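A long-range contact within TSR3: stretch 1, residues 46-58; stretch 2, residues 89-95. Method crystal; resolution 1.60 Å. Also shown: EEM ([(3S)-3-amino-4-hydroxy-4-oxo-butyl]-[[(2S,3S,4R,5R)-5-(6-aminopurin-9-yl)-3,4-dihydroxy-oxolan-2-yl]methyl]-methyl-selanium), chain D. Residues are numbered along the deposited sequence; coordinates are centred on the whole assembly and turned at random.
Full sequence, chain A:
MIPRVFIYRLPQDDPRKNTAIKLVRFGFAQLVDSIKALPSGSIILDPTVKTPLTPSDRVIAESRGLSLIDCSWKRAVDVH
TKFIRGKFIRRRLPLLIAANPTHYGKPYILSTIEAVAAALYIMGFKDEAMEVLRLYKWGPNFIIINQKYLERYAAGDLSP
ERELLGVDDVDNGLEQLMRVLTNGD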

# COMPACT_ATOMS: atom_id res chain seq x y z
N ASP A 46 -2.09 5.42 -2.49
CA ASP A 46 -2.40 5.72 -3.88
C ASP A 46 -1.12 5.54 -4.68
O ASP A 46 -0.23 6.38 -4.61
N PRO A 47 -1.03 4.44 -5.45
CA PRO A 47 0.18 4.16 -6.22
C PRO A 47 0.38 5.10 -7.41
O PRO A 47 1.46 5.06 -8.01
N THR A 48 -0.61 5.93 -7.73
CA THR A 48 -0.51 6.81 -8.90
C THR A 48 0.08 8.19 -8.60
O THR A 48 0.39 8.93 -9.53
N VAL A 49 0.20 8.54 -7.32
CA VAL A 49 0.81 9.83 -6.97
C VAL A 49 2.31 9.64 -6.74
O VAL A 49 2.79 8.51 -6.65
N LYS A 50 3.04 10.74 -6.64
CA LYS A 50 4.50 10.68 -6.54
C LYS A 50 5.00 10.93 -5.12
O LYS A 50 6.19 10.78 -4.84
N THR A 51 4.09 11.32 -4.23
CA THR A 51 4.46 11.68 -2.86
C THR A 51 4.52 10.44 -1.97
O THR A 51 3.49 9.84 -1.67
N PRO A 52 5.73 10.06 -1.53
CA PRO A 52 5.85 8.84 -0.72
C PRO A 52 5.44 9.03 0.74
O PRO A 52 5.66 10.09 1.34
N LEU A 53 4.85 7.98 1.29
CA LEU A 53 4.53 7.90 2.71
C LEU A 53 5.80 8.02 3.55
O LEU A 53 6.82 7.44 3.20
N THR A 54 5.72 8.76 4.65
CA THR A 54 6.86 8.93 5.56
C THR A 54 6.41 8.64 7.00
O THR A 54 5.21 8.64 7.28
N PRO A 55 7.36 8.38 7.91
CA PRO A 55 7.00 8.08 9.30
C PRO A 55 6.10 9.13 9.95
O PRO A 55 5.22 8.77 10.73
N SER A 56 6.30 10.40 9.61
CA SER A 56 5.54 11.47 10.26
C SER A 56 4.07 11.46 9.87
O SER A 56 3.25 12.12 10.51
N ASP A 57 3.71 10.70 8.83
CA ASP A 57 2.30 10.51 8.47
C ASP A 57 1.54 9.70 9.53
O ASP A 57 0.31 9.63 9.50
N ARG A 58 2.28 9.09 10.46
CA ARG A 58 1.67 8.38 11.60
C ARG A 58 0.61 9.22 12.33
O ARG A 58 -0.44 8.70 12.71
N ILE A 89 -5.28 12.67 2.12
CA ILE A 89 -3.84 12.89 2.02
C ILE A 89 -3.25 11.71 1.24
O ILE A 89 -3.04 10.63 1.79
N ARG A 90 -3.01 11.94 -0.04
CA ARG A 90 -2.65 10.87 -0.97
C ARG A 90 -1.16 10.59 -0.94
O ARG A 90 -0.35 11.49 -1.16
N ARG A 91 -0.80 9.34 -0.68
CA ARG A 91 0.61 8.94 -0.59
C ARG A 91 0.86 7.61 -1.28
O ARG A 91 0.12 6.64 -1.08
N ARG A 92 1.91 7.55 -2.10
CA ARG A 92 2.36 6.26 -2.61
C ARG A 92 3.25 5.64 -1.55
O ARG A 92 3.70 6.32 -0.63
N LEU A 93 3.48 4.34 -1.66
CA LEU A 93 4.47 3.71 -0.80
C LEU A 93 5.84 3.93 -1.41
O LEU A 93 5.98 3.98 -2.62
N PRO A 94 6.86 4.08 -0.55
CA PRO A 94 8.24 4.04 -1.06
C PRO A 94 8.50 2.69 -1.70
O PRO A 94 7.79 1.72 -1.40
N LEU A 95 9.51 2.63 -2.55
CA LEU A 95 9.74 1.46 -3.39
C LEU A 95 10.09 0.22 -2.59
O LEU A 95 11.06 0.20 -1.83

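This is a predominantly polar contact, in which three consecutive arginines, Arg 90, Arg 91 and Arg 92, lie against a bridged loop, in a contact that buries 718 Å² summed over both stretches. The backbones fix the register: Arg 92 N donates to Thr 51 O (2.8 Å), and Leu 53 N to Arg 92 O (2.8 Å).

Arg 90 points toward stretch 1 with chi1 m and chi2 t. Arg 90 NH2 and NE both donate to Asp 46 OD2, at 2.7 and 2.9 Å, forming a salt bridge near the guanidinium plane. Asp 46 (chi1 t) is held by its other oxygen, OD1, which accepts from Thr 48 N at 2.8 Å. Val 49, m and pointing toward stretch 2, covers one guanidinium face, its CG1 3.6 Å from Arg 90 NE.

Arg 91 (m, m, t) sets one face against Thr 51 CG2. Its link to Asp 57 is a long salt bridge, Arg 91 NE to Asp 57 OD2 4.0 Å, supplemented by water 3, which accepts from Arg 91 NE (3.1 Å) and donates to Asp 57 OD2 (2.7 Å).

Pro 52 CB lies over one face of the Arg 92 (p, t, t) guanidinium, 4.1 Å from Arg 92 CZ; Arg 92 NE bonds weakly to Lys 50 O (3.1 Å).

Leu 53 (chi1 t) supplies apolar packing, its CD2 4.1 Å from Leu 93 CD2 and its CB 4.3 Å from Pro 94 CD. Leu 93 N donates to EEM N1 (3.0 Å, 167°).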

# COMPACT_ATOMS: atom_id res chain seq x y z
CB ASP A 46 -2.95 7.14 -4.02
CG ASP A 46 -3.39 7.47 -5.44
OD1 ASP A 46 -2.95 6.81 -6.41
OD2 ASP A 46 -4.18 8.43 -5.59
CB PRO A 47 -0.06 2.72 -6.70
CG PRO A 47 -1.54 2.62 -6.83
CD PRO A 47 -2.09 3.44 -5.68
CB THR A 48 -1.89 7.04 -9.57
OG1 THR A 48 -2.71 7.85 -8.72
CG2 THR A 48 -2.58 5.70 -9.85
CB VAL A 49 0.16 10.45 -5.71
CG1 VAL A 49 -1.34 10.65 -5.94
CG2 VAL A 49 0.42 9.60 -4.47
CB LYS A 50 5.14 11.69 -7.50
CG LYS A 50 4.79 11.47 -8.95
CD LYS A 50 5.18 10.06 -9.39
CE LYS A 50 4.71 9.77 -10.81
NZ LYS A 50 3.29 9.32 -10.83
CB THR A 51 3.46 12.69 -2.26
OG1 THR A 51 3.16 13.70 -3.23
CG2 THR A 51 4.04 13.33 -1.01
CB PRO A 52 7.34 8.51 -0.82
CG PRO A 52 8.00 9.84 -0.99
CD PRO A 52 7.03 10.70 -1.77
CB LEU A 53 3.82 6.58 3.02
CG LEU A 53 3.16 6.42 4.39
CD1 LEU A 53 1.82 7.15 4.41
CD2 LEU A 53 3.01 4.94 4.74
CB THR A 54 7.46 10.35 5.47
OG1 THR A 54 6.44 11.32 5.73
CG2 THR A 54 8.06 10.59 4.09
CB PRO A 55 8.36 8.03 10.01
CG PRO A 55 9.29 7.56 8.96
CD PRO A 55 8.81 8.20 7.68
CB SER A 56 6.17 12.84 9.95
OG SER A 56 6.34 13.01 8.55
CB ASP A 57 2.17 9.82 7.11
CG ASP A 57 2.66 10.69 5.96
OD1 ASP A 57 2.51 11.93 6.05
OD2 ASP A 57 3.20 10.15 4.98
CB ARG A 58 2.75 7.97 12.60
CG ARG A 58 2.21 7.29 13.85
CD ARG A 58 3.31 7.10 14.89
NE ARG A 58 2.79 6.49 16.12
CZ ARG A 58 2.93 5.21 16.43
NH1 ARG A 58 3.57 4.39 15.61
NH2 ARG A 58 2.43 4.74 17.57
CB ILE A 89 -3.18 13.02 3.41
CG1 ILE A 89 -3.75 14.25 4.13
CG2 ILE A 89 -1.67 13.16 3.27
CD1 ILE A 89 -3.48 14.26 5.62
CB ARG A 90 -3.09 11.23 -2.39
CG ARG A 90 -4.59 11.50 -2.52
CD ARG A 90 -4.93 12.12 -3.88
NE ARG A 90 -4.76 11.17 -4.97
CZ ARG A 90 -5.06 11.43 -6.24
NH1 ARG A 90 -5.54 12.63 -6.57
NH2 ARG A 90 -4.88 10.51 -7.18
CB ARG A 91 1.05 8.84 0.88
CG ARG A 91 1.02 10.15 1.66
CD ARG A 91 2.05 11.16 1.09
NE ARG A 91 2.11 12.38 1.89
CZ ARG A 91 1.39 13.47 1.66
NH1 ARG A 91 0.52 13.50 0.65
NH2 ARG A 91 1.52 14.54 2.44
CB ARG A 92 3.13 6.39 -3.93
CG ARG A 92 4.47 7.14 -3.84
CD ARG A 92 5.28 6.96 -5.13
NE ARG A 92 6.55 7.68 -5.14
CZ ARG A 92 7.69 7.21 -4.66
NH1 ARG A 92 7.74 6.01 -4.09
NH2 ARG A 92 8.80 7.94 -4.74
CB LEU A 93 4.20 2.22 -0.62
CG LEU A 93 2.99 1.88 0.24
CD1 LEU A 93 2.68 0.41 0.10
CD2 LEU A 93 3.25 2.25 1.70
CB PRO A 94 9.09 4.26 0.20
CG PRO A 94 8.20 3.97 1.34
CD PRO A 94 6.81 4.32 0.89
CB LEU A 95 10.86 1.76 -4.40
CG LEU A 95 11.05 0.66 -5.44
CD1 LEU A 95 9.83 0.59 -6.36
CD2 LEU A 95 12.31 0.90 -6.23
C2 EEM D . 0.62 2.70 -2.76
N3 EEM D . -0.33 1.84 -2.57
C4 EEM D . -0.17 0.58 -2.96
C1' EEM D . -2.28 -0.62 -2.27
C2' EEM D . -3.23 0.24 -3.14
C3' EEM D . -3.72 -0.70 -4.04
C4' EEM D . -3.84 -1.90 -3.44
C5' EEM D . -3.48 -3.06 -4.28
O EEM D . -4.18 -7.96 -2.73
C EEM D . -4.80 -8.35 -3.68
OXT EEM D . -5.63 -9.23 -3.56
CA EEM D . -4.60 -7.71 -5.04
N EEM D . -5.31 -8.50 -6.01
CB EEM D . -5.15 -6.30 -4.93
CG EEM D . -4.74 -5.37 -6.06
SE EEM D . -4.93 -3.48 -5.52
CE EEM D . -4.65 -2.31 -7.04
O4' EEM D . -2.67 -1.82 -2.35
O3' EEM D . -4.92 -0.21 -4.77
O2' EEM D . -4.27 0.57 -2.21
N9 EEM D . -0.94 -0.51 -2.92
C8 EEM D . -0.24 -1.48 -3.47
N7 EEM D . 0.94 -1.05 -3.87
C5 EEM D . 1.02 0.25 -3.56
N1 EEM D . 1.78 2.44 -3.33
C6 EEM D . 2.03 1.24 -3.75
N6 EEM D . 3.25 0.93 -4.39
O HOH W 1 8.05 9.86 -6.90
O HOH W 2 0.33 13.12 -3.41
O HOH W 3 4.67 11.71 3.42
O HOH W 4 3.14 13.86 4.77